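Local coordinates for protein exoribonuclease II, mitochondrial (Candida glabrata, PDB 6F3H) that degrades RNA from its 3' end as the exoribonuclease of the mitochondrial degradosome, probably with the help of bound magnesium, at residues 233-238 / 743-748; 243-248 / 735-740; 352-357 / 818-823; 358-363 / 461-466. The protein carries 1 engineered substitution. One frame throughout, in Å; residues are numbered along the deposited sequence.

Contact 1 (233-238 / 743-748). With nucleotides of chain C.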
# COMPACT_ATOMS: atom_id res chain seq x y z
N SER A 233 -11.33 9.72 -4.05
CA SER A 233 -10.10 10.38 -3.67
C SER A 233 -9.00 10.07 -4.66
O SER A 233 -8.91 8.98 -5.24
CB SER A 233 -9.64 9.94 -2.28
OG SER A 233 -10.66 10.16 -1.32
N VAL A 234 -8.12 11.05 -4.79
CA VAL A 234 -6.89 10.94 -5.54
C VAL A 234 -5.81 10.44 -4.58
O VAL A 234 -5.51 11.09 -3.58
CB VAL A 234 -6.51 12.30 -6.13
CG1 VAL A 234 -5.11 12.27 -6.67
CG2 VAL A 234 -7.51 12.70 -7.18
N TYR A 235 -5.20 9.33 -4.91
CA TYR A 235 -4.18 8.76 -4.06
C TYR A 235 -2.81 9.18 -4.56
O TYR A 235 -2.56 9.16 -5.77
CB TYR A 235 -4.31 7.25 -4.04
CG TYR A 235 -5.49 6.80 -3.26
CD1 TYR A 235 -6.75 6.76 -3.82
CD2 TYR A 235 -5.34 6.40 -1.94
CE1 TYR A 235 -7.83 6.33 -3.08
CE2 TYR A 235 -6.39 5.98 -1.20
CZ TYR A 235 -7.64 5.93 -1.76
OH TYR A 235 -8.67 5.49 -0.96
N THR A 236 -1.95 9.60 -3.64
CA THR A 236 -0.62 10.08 -3.96
C THR A 236 0.38 9.08 -3.40
O THR A 236 0.37 8.82 -2.19
CB THR A 236 -0.38 11.45 -3.33
OG1 THR A 236 -1.19 12.45 -3.97
CG2 THR A 236 1.09 11.85 -3.47
N ASN A 237 1.23 8.51 -4.25
CA ASN A 237 2.21 7.57 -3.75
C ASN A 237 3.29 8.29 -2.95
O ASN A 237 3.73 9.38 -3.31
CB ASN A 237 2.86 6.78 -4.89
CG ASN A 237 4.10 5.98 -4.43
OD1 ASN A 237 4.04 5.22 -3.47
ND2 ASN A 237 5.21 6.15 -5.12
N THR A 238 3.67 7.67 -1.83
CA THR A 238 4.65 8.21 -0.88
C THR A 238 6.05 8.33 -1.47
O THR A 238 6.84 9.17 -1.03
CB THR A 238 4.73 7.29 0.33
OG1 THR A 238 3.44 6.73 0.61
CG2 THR A 238 5.26 8.03 1.52
N LYS A 743 -1.78 -0.32 2.04
CA LYS A 743 -1.03 0.20 3.19
C LYS A 743 -1.94 1.07 4.05
O LYS A 743 -2.01 0.91 5.28
CB LYS A 743 0.19 1.02 2.73
CG LYS A 743 0.96 0.49 1.49
CD LYS A 743 2.45 0.99 1.40
CE LYS A 743 2.95 1.20 -0.06
NZ LYS A 743 4.40 1.60 -0.17
N ILE A 744 -2.69 1.94 3.40
CA ILE A 744 -3.56 2.89 4.07
C ILE A 744 -4.62 2.16 4.87
O ILE A 744 -4.76 2.35 6.09
CB ILE A 744 -4.18 3.84 3.04
CG1 ILE A 744 -3.17 4.94 2.67
CG2 ILE A 744 -5.51 4.38 3.52
CD1 ILE A 744 -3.32 5.46 1.29
N PHE A 745 -5.39 1.32 4.20
CA PHE A 745 -6.49 0.68 4.90
C PHE A 745 -6.00 -0.35 5.89
O PHE A 745 -6.68 -0.63 6.88
CB PHE A 745 -7.47 0.10 3.91
CG PHE A 745 -8.34 1.15 3.31
CD1 PHE A 745 -9.39 1.69 4.03
CD2 PHE A 745 -8.07 1.65 2.06
CE1 PHE A 745 -10.15 2.70 3.52
CE2 PHE A 745 -8.84 2.65 1.53
CZ PHE A 745 -9.88 3.17 2.26
N GLN A 746 -4.82 -0.94 5.68
CA GLN A 746 -4.25 -1.74 6.75
C GLN A 746 -4.06 -0.87 7.99
O GLN A 746 -4.62 -1.15 9.05
CB GLN A 746 -2.96 -2.42 6.30
CG GLN A 746 -3.21 -3.59 5.31
CD GLN A 746 -1.95 -4.32 4.81
OE1 GLN A 746 -0.84 -3.78 4.84
NE2 GLN A 746 -2.13 -5.55 4.33
N ARG A 747 -3.37 0.26 7.83
CA ARG A 747 -3.17 1.17 8.97
C ARG A 747 -4.50 1.63 9.52
O ARG A 747 -4.68 1.70 10.74
CB ARG A 747 -2.34 2.39 8.56
N HIS A 748 -5.46 1.91 8.66
CA HIS A 748 -6.67 2.51 9.19
C HIS A 748 -7.45 1.54 10.06
O HIS A 748 -7.86 1.89 11.17
CB HIS A 748 -7.53 3.08 8.07
CG HIS A 748 -8.41 4.18 8.54
ND1 HIS A 748 -7.92 5.25 9.25
CD2 HIS A 748 -9.74 4.37 8.44
CE1 HIS A 748 -8.91 6.06 9.57
NE2 HIS A 748 -10.03 5.55 9.08
P A C 1 5.62 7.26 4.92
OP1 A C 1 4.52 6.66 4.13
OP2 A C 1 6.94 7.51 4.29
O5' A C 1 5.78 6.23 6.13
C5' A C 1 6.23 4.92 5.88
C4' A C 1 7.73 4.86 5.83
O4' A C 1 8.28 5.30 7.10
C3' A C 1 8.31 3.48 5.62
O3' A C 1 8.40 3.10 4.28
C2' A C 1 9.65 3.55 6.33
O2' A C 1 10.59 4.25 5.53
C1' A C 1 9.29 4.42 7.52
N9 A C 1 8.70 3.64 8.62
C8 A C 1 7.93 2.50 8.55
N7 A C 1 7.53 2.06 9.72
C5 A C 1 8.06 2.99 10.60
C6 A C 1 7.99 3.09 11.99
N6 A C 1 7.33 2.20 12.75
N1 A C 1 8.62 4.13 12.58
C2 A C 1 9.28 5.01 11.82
N3 A C 1 9.42 5.02 10.49
C4 A C 1 8.77 3.97 9.95
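Y235 packs against I744 and F745 in a small strand-on-helix contact, where edge strand 231-237 of a three-stranded antiparallel sheet meets the long helix 725-761. No hydrogen bond joins the two segments, and the nearest CA atoms, those of Y235 and I744, are still 10.0 Å apart, so side chains alone span the gap. The Y235 bond to CB heads for the helix and CG stands beside the backbone N (chi1 -73°), which carries the ring across. I744 CD1 meets that ring at its edge, close to the ring plane, 3.9 Å from Y235 CD2. The far end, Y235 OH, lies 3.8 Å from F745 CE2, at the edge of the phenyl ring, and the two aromatic side chains run at about a right angle. F745 is further flanked by its own helix, with I744 CG2 against one ring face, offset to the rim. The Y235 hydroxyl also has a polar partner, hydrogen-bonding D359. Where the strand gives way to a turn, the T238 methyl CG2 faces the phosphate of A1 of chain C. On the sheet side Y235 pairs with strand 242-248, and V234 rests on helix 212-226.

Contact 2 (243-248 / 735-740)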
# COMPACT_ATOMS: atom_id res chain seq x y z
N PRO A 243 0.37 11.49 -7.88
CA PRO A 243 -0.90 10.77 -7.83
C PRO A 243 -0.87 9.50 -8.65
O PRO A 243 -0.36 9.46 -9.77
CB PRO A 243 -1.89 11.78 -8.40
CG PRO A 243 -1.04 12.71 -9.24
CD PRO A 243 0.20 12.85 -8.43
N THR A 244 -1.48 8.46 -8.10
CA THR A 244 -1.49 7.17 -8.77
C THR A 244 -2.82 6.87 -9.43
O THR A 244 -2.86 6.50 -10.60
CB THR A 244 -1.14 6.03 -7.79
OG1 THR A 244 -2.13 5.94 -6.77
CG2 THR A 244 0.22 6.25 -7.14
N THR A 245 -3.92 7.09 -8.73
CA THR A 245 -5.17 6.57 -9.24
C THR A 245 -6.29 7.39 -8.64
O THR A 245 -6.09 8.12 -7.66
CB THR A 245 -5.29 5.09 -8.90
OG1 THR A 245 -6.39 4.51 -9.61
CG2 THR A 245 -5.45 4.95 -7.40
N VAL A 246 -7.46 7.30 -9.25
CA VAL A 246 -8.67 7.90 -8.69
C VAL A 246 -9.87 7.06 -9.10
O VAL A 246 -9.96 6.58 -10.23
CB VAL A 246 -8.82 9.36 -9.16
CG1 VAL A 246 -8.88 9.41 -10.68
CG2 VAL A 246 -10.03 10.02 -8.53
N ALA A 247 -10.81 6.92 -8.19
CA ALA A 247 -12.02 6.18 -8.49
C ALA A 247 -12.93 7.02 -9.38
O ALA A 247 -12.97 8.25 -9.28
CB ALA A 247 -12.75 5.81 -7.20
N VAL A 248 -13.64 6.35 -10.28
CA VAL A 248 -14.68 6.97 -11.09
C VAL A 248 -16.01 6.44 -10.57
O VAL A 248 -16.40 5.32 -10.88
CB VAL A 248 -14.49 6.65 -12.58
CG1 VAL A 248 -15.50 7.40 -13.42
CG2 VAL A 248 -13.08 6.93 -12.98
N PHE A 735 -0.45 -1.67 -10.02
CA PHE A 735 -0.03 -2.34 -8.80
C PHE A 735 0.32 -1.35 -7.71
O PHE A 735 -0.09 -1.51 -6.55
CB PHE A 735 1.20 -3.19 -9.06
CG PHE A 735 0.93 -4.36 -9.93
CD1 PHE A 735 -0.36 -4.77 -10.21
CD2 PHE A 735 1.99 -5.11 -10.43
CE1 PHE A 735 -0.59 -5.88 -11.00
CE2 PHE A 735 1.77 -6.22 -11.21
CZ PHE A 735 0.48 -6.61 -11.50
N GLN A 736 1.13 -0.36 -8.04
CA GLN A 736 1.51 0.61 -7.03
C GLN A 736 0.29 1.30 -6.46
O GLN A 736 0.19 1.50 -5.25
CB GLN A 736 2.46 1.63 -7.63
CG GLN A 736 2.94 2.57 -6.60
CD GLN A 736 3.98 1.95 -5.71
OE1 GLN A 736 5.13 1.86 -6.10
NE2 GLN A 736 3.60 1.58 -4.48
N ALA A 737 -0.68 1.62 -7.32
CA ALA A 737 -1.95 2.15 -6.83
C ALA A 737 -2.54 1.24 -5.76
O ALA A 737 -2.73 1.65 -4.62
CB ALA A 737 -2.93 2.30 -8.00
N ARG A 738 -2.77 -0.03 -6.11
CA ARG A 738 -3.40 -0.93 -5.16
C ARG A 738 -2.52 -1.18 -3.97
O ARG A 738 -3.02 -1.47 -2.88
CB ARG A 738 -3.72 -2.26 -5.82
CG ARG A 738 -4.89 -2.15 -6.71
CD ARG A 738 -6.11 -2.23 -5.86
NE ARG A 738 -5.96 -3.29 -4.88
CZ ARG A 738 -6.81 -3.51 -3.88
NH1 ARG A 738 -6.59 -4.52 -3.05
NH2 ARG A 738 -7.87 -2.71 -3.72
N ALA A 739 -1.21 -1.09 -4.14
CA ALA A 739 -0.33 -1.24 -3.00
C ALA A 739 -0.56 -0.12 -2.02
O ALA A 739 -0.68 -0.36 -0.82
CB ALA A 739 1.12 -1.23 -3.46
N ASP A 740 -0.70 1.10 -2.51
CA ASP A 740 -0.84 2.24 -1.62
C ASP A 740 -2.14 2.17 -0.85
O ASP A 740 -2.14 2.28 0.38
CB ASP A 740 -0.78 3.51 -2.44
CG ASP A 740 0.52 3.63 -3.14
OD1 ASP A 740 1.56 3.36 -2.50
OD2 ASP A 740 0.48 3.96 -4.35
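T244 holds OG1 between its backbone N and carbonyl carbon (chi1 63°), which lays OG1 over the A737 backbone and leaves CG2 facing D740. In T245 the rotation differs: OG1 is turned opposite the backbone N (chi1 -169°), and CG2 is the branch presented to A737. Both threonines point at the same helix because the strand carries a classic beta bulge. T244 has near-helical backbone angles, while T245 is extended, and both residues face Y235 of strand 231-237, whose O bonds T244 N and whose N bonds T245 O. Two successive residues thus share one side of the sheet, where regular alternation would have separated them.

The helix answers with an alanine. A737 CB lies 3.7 Å from T245 CG2, and A737 CA is 3.8 Å from T244 OG1, so the backbones come close: the CA atoms of T244 and A737 are 5.4 Å apart and the segment axes approach to 7.5 Å. One turn later, D740 OD2 sits 3.6 Å from the methyl T244 CG2, a packing contact.

All four touching residues are buried, and polar ends find partners nearby: T245 OG1 bonds H167 of the neighbouring strand 166-169, and T244 OG1 makes a weak bond to Y235 O. The middle strand of the three-stranded sheet thus lies across helix 725-761, at 76° between the segment axes. Q736 OE1 accepts from the backbone N of Y678 on strand 677-679, while within the helix Q736 NE2 gives a weak hydrogen bond to D740 OD1 at 3.4 Å.

Contact 3 (352-357 / 818-823)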
# COMPACT_ATOMS: atom_id res chain seq x y z
N ASN A 352 -17.02 -2.89 12.06
CA ASN A 352 -15.98 -2.10 11.45
C ASN A 352 -16.58 -1.58 10.17
O ASN A 352 -16.86 -2.35 9.24
CB ASN A 352 -14.72 -2.91 11.20
CG ASN A 352 -13.59 -2.02 10.83
OD1 ASN A 352 -13.76 -0.80 10.78
ND2 ASN A 352 -12.44 -2.60 10.53
N PHE A 353 -16.75 -0.28 10.11
CA PHE A 353 -17.39 0.34 8.97
C PHE A 353 -16.41 0.67 7.86
O PHE A 353 -16.83 0.88 6.73
CB PHE A 353 -18.08 1.62 9.40
CG PHE A 353 -19.23 1.41 10.31
CD1 PHE A 353 -20.42 0.90 9.84
CD2 PHE A 353 -19.11 1.71 11.65
CE1 PHE A 353 -21.47 0.70 10.67
CE2 PHE A 353 -20.17 1.52 12.49
CZ PHE A 353 -21.36 1.01 11.99
N ILE A 354 -15.12 0.78 8.19
CA ILE A 354 -14.08 0.93 7.19
C ILE A 354 -14.25 -0.11 6.11
O ILE A 354 -13.91 0.11 4.94
CB ILE A 354 -12.72 0.80 7.89
CG1 ILE A 354 -12.66 1.75 9.08
CG2 ILE A 354 -11.59 1.05 6.93
CD1 ILE A 354 -11.46 1.55 9.95
N LEU A 355 -14.82 -1.25 6.47
CA LEU A 355 -15.02 -2.30 5.50
C LEU A 355 -15.99 -1.88 4.41
O LEU A 355 -16.03 -2.50 3.35
CB LEU A 355 -15.53 -3.54 6.22
CG LEU A 355 -14.63 -3.77 7.43
CD1 LEU A 355 -15.09 -4.95 8.26
CD2 LEU A 355 -13.19 -3.95 6.96
N GLY A 356 -16.78 -0.86 4.65
CA GLY A 356 -17.64 -0.32 3.63
C GLY A 356 -16.96 0.56 2.61
O GLY A 356 -17.62 1.04 1.68
N ASN A 357 -15.66 0.82 2.75
CA ASN A 357 -15.04 1.83 1.92
C ASN A 357 -14.93 1.33 0.48
O ASN A 357 -14.54 0.18 0.22
CB ASN A 357 -13.69 2.18 2.51
CG ASN A 357 -13.06 3.32 1.80
OD1 ASN A 357 -12.80 3.22 0.61
ND2 ASN A 357 -12.82 4.43 2.50
N HIS A 818 -11.29 9.07 18.85
CA HIS A 818 -12.24 8.78 17.77
C HIS A 818 -11.68 7.72 16.85
O HIS A 818 -10.97 8.03 15.88
CB HIS A 818 -12.59 10.03 16.99
CG HIS A 818 -13.15 11.11 17.84
ND1 HIS A 818 -12.40 12.17 18.29
CD2 HIS A 818 -14.40 11.30 18.32
CE1 HIS A 818 -13.16 12.96 19.02
NE2 HIS A 818 -14.38 12.46 19.05
N PRO A 819 -12.07 6.47 17.09
CA PRO A 819 -11.45 5.34 16.38
C PRO A 819 -11.69 5.34 14.88
O PRO A 819 -10.73 5.21 14.11
CB PRO A 819 -12.09 4.13 17.07
CG PRO A 819 -12.61 4.66 18.37
CD PRO A 819 -13.06 6.03 18.08
N LEU A 820 -12.94 5.45 14.44
CA LEU A 820 -13.21 5.44 13.00
C LEU A 820 -12.50 6.57 12.28
O LEU A 820 -12.34 6.51 11.06
CB LEU A 820 -14.70 5.54 12.74
CG LEU A 820 -15.29 4.16 12.55
CD1 LEU A 820 -16.77 4.27 12.40
CD2 LEU A 820 -14.66 3.53 11.34
N ASP A 821 -12.08 7.59 13.03
CA ASP A 821 -11.42 8.74 12.45
C ASP A 821 -9.91 8.69 12.60
O ASP A 821 -9.20 9.39 11.86
CB ASP A 821 -11.93 10.02 13.13
CG ASP A 821 -13.44 10.11 13.17
OD1 ASP A 821 -14.06 9.54 14.10
OD2 ASP A 821 -14.00 10.85 12.35
N GLY A 822 -9.40 7.87 13.52
CA GLY A 822 -7.97 7.81 13.75
C GLY A 822 -7.47 8.93 14.62
O GLY A 822 -6.31 9.33 14.52
N ILE A 823 -8.33 9.48 15.48
CA ILE A 823 -8.00 10.67 16.23
C ILE A 823 -7.70 10.25 17.64
O ILE A 823 -8.42 9.44 18.23
CB ILE A 823 -9.12 11.71 16.20
CG1 ILE A 823 -9.13 12.42 14.85
CG2 ILE A 823 -8.94 12.72 17.31
CD1 ILE A 823 -10.50 12.89 14.47
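L820 reaches from the tip of a beta hairpin, the turn joining strands 808-818 and 823-827, to F353 and I354 of the loop 352-357, which contains a short 3-10 segment. The hairpin belongs to the C-terminal five-stranded sheet, which probably corresponds to the S1 domain of the RNase II family.

The contact across the segments is apolar, and the two methyls of L820 divide the work. CD1 approaches the F353 ring obliquely, 3.5 Å from F353 CD2, with the side chains at about a right angle. I354 CG1 stands beside its backbone N, opposite the carbonyl carbon (chi1 -52°), which puts it 3.5 Å from L820 CD2; the leucine and isoleucine run alongside with opposite headings. Helix 293-303 also lines this buried spot, through A303.

Polar bonds fasten the segments to their surroundings. N352 ND2 is given to D465, and D821 bonds the start of helix 334-343 through R334 N and S335 OG. Internally, N352 OD1 receives a weak bond from I354 N.

Backbone bonds fix the turn. G822 and I823 both face H818 in a G1 beta bulge. H818 O takes I823 N at 3.0 Å and D821 N at 3.1 Å, the two donors arriving from opposite faces of its carbonyl plane.

Contact 4 (358-363 / 461-466). With nucleotides of chain C.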
# COMPACT_ATOMS: atom_id res chain seq x y z
N TRP A 358 -15.24 2.23 -0.47
CA TRP A 358 -15.33 1.83 -1.87
C TRP A 358 -13.97 1.56 -2.46
O TRP A 358 -13.84 0.72 -3.36
CB TRP A 358 -16.04 2.92 -2.69
CG TRP A 358 -17.47 3.15 -2.30
CD1 TRP A 358 -18.32 2.24 -1.76
CD2 TRP A 358 -18.22 4.37 -2.42
NE1 TRP A 358 -19.56 2.81 -1.54
CE2 TRP A 358 -19.52 4.12 -1.93
CE3 TRP A 358 -17.91 5.65 -2.89
CZ2 TRP A 358 -20.51 5.10 -1.91
CZ3 TRP A 358 -18.90 6.63 -2.86
CH2 TRP A 358 -20.18 6.35 -2.37
N ASP A 359 -12.95 2.25 -1.98
CA ASP A 359 -11.61 2.11 -2.52
C ASP A 359 -10.93 0.87 -1.96
O ASP A 359 -10.24 0.15 -2.69
CB ASP A 359 -10.84 3.39 -2.22
CG ASP A 359 -11.45 4.60 -2.92
OD1 ASP A 359 -12.20 4.43 -3.92
OD2 ASP A 359 -11.24 5.73 -2.44
N LEU A 360 -11.15 0.59 -0.68
CA LEU A 360 -10.77 -0.70 -0.13
C LEU A 360 -11.36 -1.82 -0.97
O LEU A 360 -10.68 -2.80 -1.27
CB LEU A 360 -11.28 -0.81 1.30
CG LEU A 360 -10.92 -2.11 1.99
CD1 LEU A 360 -9.41 -2.25 1.97
CD2 LEU A 360 -11.45 -2.08 3.41
N ASN A 361 -12.59 -1.63 -1.42
CA ASN A 361 -13.14 -2.41 -2.51
C ASN A 361 -13.26 -3.90 -2.17
O ASN A 361 -12.95 -4.77 -2.98
CB ASN A 361 -12.29 -2.22 -3.76
CG ASN A 361 -12.98 -2.70 -5.00
OD1 ASN A 361 -14.15 -3.08 -4.96
ND2 ASN A 361 -12.25 -2.73 -6.09
N ILE A 362 -13.78 -4.18 -0.98
CA ILE A 362 -14.17 -5.53 -0.58
C ILE A 362 -15.47 -5.87 -1.30
O ILE A 362 -16.21 -4.96 -1.67
CB ILE A 362 -14.34 -5.60 0.95
CG1 ILE A 362 -13.02 -5.36 1.66
CG2 ILE A 362 -15.08 -6.82 1.41
CD1 ILE A 362 -13.17 -5.36 3.14
N PRO A 363 -15.76 -7.13 -1.56
CA PRO A 363 -17.05 -7.47 -2.17
C PRO A 363 -18.20 -7.38 -1.16
O PRO A 363 -18.12 -7.86 -0.03
CB PRO A 363 -16.85 -8.91 -2.66
CG PRO A 363 -15.34 -9.07 -2.75
CD PRO A 363 -14.78 -8.24 -1.66
N THR A 461 -5.50 -9.09 -0.08
CA THR A 461 -5.84 -8.09 0.92
C THR A 461 -5.89 -8.75 2.30
O THR A 461 -6.76 -9.59 2.57
CB THR A 461 -7.17 -7.45 0.57
OG1 THR A 461 -7.07 -6.84 -0.73
CG2 THR A 461 -7.48 -6.38 1.56
N TYR A 462 -4.93 -8.41 3.15
CA TYR A 462 -4.79 -9.00 4.48
C TYR A 462 -5.13 -7.93 5.50
O TYR A 462 -4.41 -6.94 5.63
CB TYR A 462 -3.36 -9.51 4.70
CG TYR A 462 -2.90 -10.67 3.81
CD1 TYR A 462 -3.41 -11.95 3.96
CD2 TYR A 462 -1.93 -10.47 2.83
CE1 TYR A 462 -2.98 -13.00 3.15
CE2 TYR A 462 -1.50 -11.50 2.02
CZ TYR A 462 -2.02 -12.77 2.18
OH TYR A 462 -1.58 -13.79 1.36
N LEU A 463 -6.23 -8.13 6.23
CA LEU A 463 -6.67 -7.21 7.28
C LEU A 463 -7.03 -7.95 8.56
O LEU A 463 -7.51 -9.09 8.51
CB LEU A 463 -7.89 -6.43 6.81
CG LEU A 463 -7.64 -5.37 5.76
CD1 LEU A 463 -8.97 -4.97 5.24
CD2 LEU A 463 -6.96 -4.17 6.39
N PRO A 464 -6.84 -7.32 9.73
CA PRO A 464 -7.22 -7.98 11.00
C PRO A 464 -8.63 -8.51 10.99
O PRO A 464 -8.94 -9.47 11.70
CB PRO A 464 -7.09 -6.85 12.03
CG PRO A 464 -6.13 -5.92 11.45
CD PRO A 464 -6.37 -5.95 9.96
N ASP A 465 -9.50 -7.89 10.20
CA ASP A 465 -10.88 -8.32 10.09
C ASP A 465 -11.02 -9.51 9.16
O ASP A 465 -11.82 -10.41 9.43
CB ASP A 465 -11.74 -7.15 9.60
CG ASP A 465 -11.66 -5.94 10.52
OD1 ASP A 465 -10.58 -5.32 10.56
OD2 ASP A 465 -12.68 -5.60 11.19
N LEU A 466 -10.29 -9.53 8.05
CA LEU A 466 -10.60 -10.47 6.99
C LEU A 466 -9.45 -10.56 6.01
O LEU A 466 -8.46 -9.82 6.11
CB LEU A 466 -11.87 -10.06 6.26
CG LEU A 466 -11.54 -9.11 5.12
CD1 LEU A 466 -12.66 -9.07 4.11
CD2 LEU A 466 -11.21 -7.71 5.63
P C C 6 4.09 -16.65 2.21
OP1 C C 6 3.83 -18.00 1.70
OP2 C C 6 4.50 -15.56 1.31
O5' C C 6 2.77 -16.28 2.98
C5' C C 6 2.35 -17.08 4.08
C4' C C 6 1.23 -16.44 4.86
O4' C C 6 1.70 -15.29 5.61
C3' C C 6 0.08 -15.87 4.07
O3' C C 6 -0.79 -16.85 3.55
C2' C C 6 -0.58 -15.00 5.11
O2' C C 6 -1.19 -15.84 6.06
C1' C C 6 0.64 -14.38 5.78
N1 C C 6 0.99 -13.05 5.20
C2 C C 6 0.30 -11.92 5.70
O2 C C 6 -0.52 -12.05 6.60
N3 C C 6 0.51 -10.67 5.23
C4 C C 6 1.39 -10.52 4.26
N4 C C 6 1.57 -9.26 3.84
C5 C C 6 2.11 -11.64 3.72
C6 C C 6 1.88 -12.87 4.20
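I362 meets L466 end on, its CD1 placed against both methyls of the leucine, 3.9 Å from L466 CD1 and equally far from L466 CD2. Each side chain leaves its backbone toward the other segment. For L466 a chi1 of 88° sets CG between the backbone N and the carbonyl carbon, an orientation in which the forked end faces I362. A second apolar pair lies alongside: L360 CD2 approaches L463 CD1 at 4.2 Å, and the other methyl, L360 CD1, packs against F745 of helix 725-761. No hydrogen bond crosses between the segments.

The leucines L463 and L466 flank the turn of a small beta hairpin, strands 461-462 and 467-468, in the RNB domain. L463 N bonds L466 O at 2.8 Å and a weaker bond returns from L466 N, with P464 and D465 at the corners; D465 is held by S749 and W753 of helix 725-761. The loop 358-363 is fastened at its start by a hydrogen bond from W358 N to N306 OD1.

Y462 lies against the RNA. One ring face carries the base of C6 of chain C, whose C2 stands 3.8 Å above the ring centre, and Y462 CD2 comes within 3.4 Å of N3 of that nucleotide.

Overall arrangement
From the N terminus, strands 231-237 and 242-248 come first, opening contacts 1 and 2; loop 352-363 then opens contacts 3 and 4. Contact 4 is the first to close, at hairpin 461-468 of the RNB domain, and its loop lies wholly within the other three. Helix 725-761 next closes contact 2 and then contact 1, so contact 2 is enclosed by contact 1. Contact 3 closes last, at the C-terminal sheet, crossing both. The helix thus links the sheet of strands 166-169, 231-237 and 242-248 with the RNB hairpin, through Q746 NE2 to Y462 O, and with the C-terminal turn, through a weak hydrogen bond between H748 NE2 and L820 O. Contacts 2 and 3 do not touch.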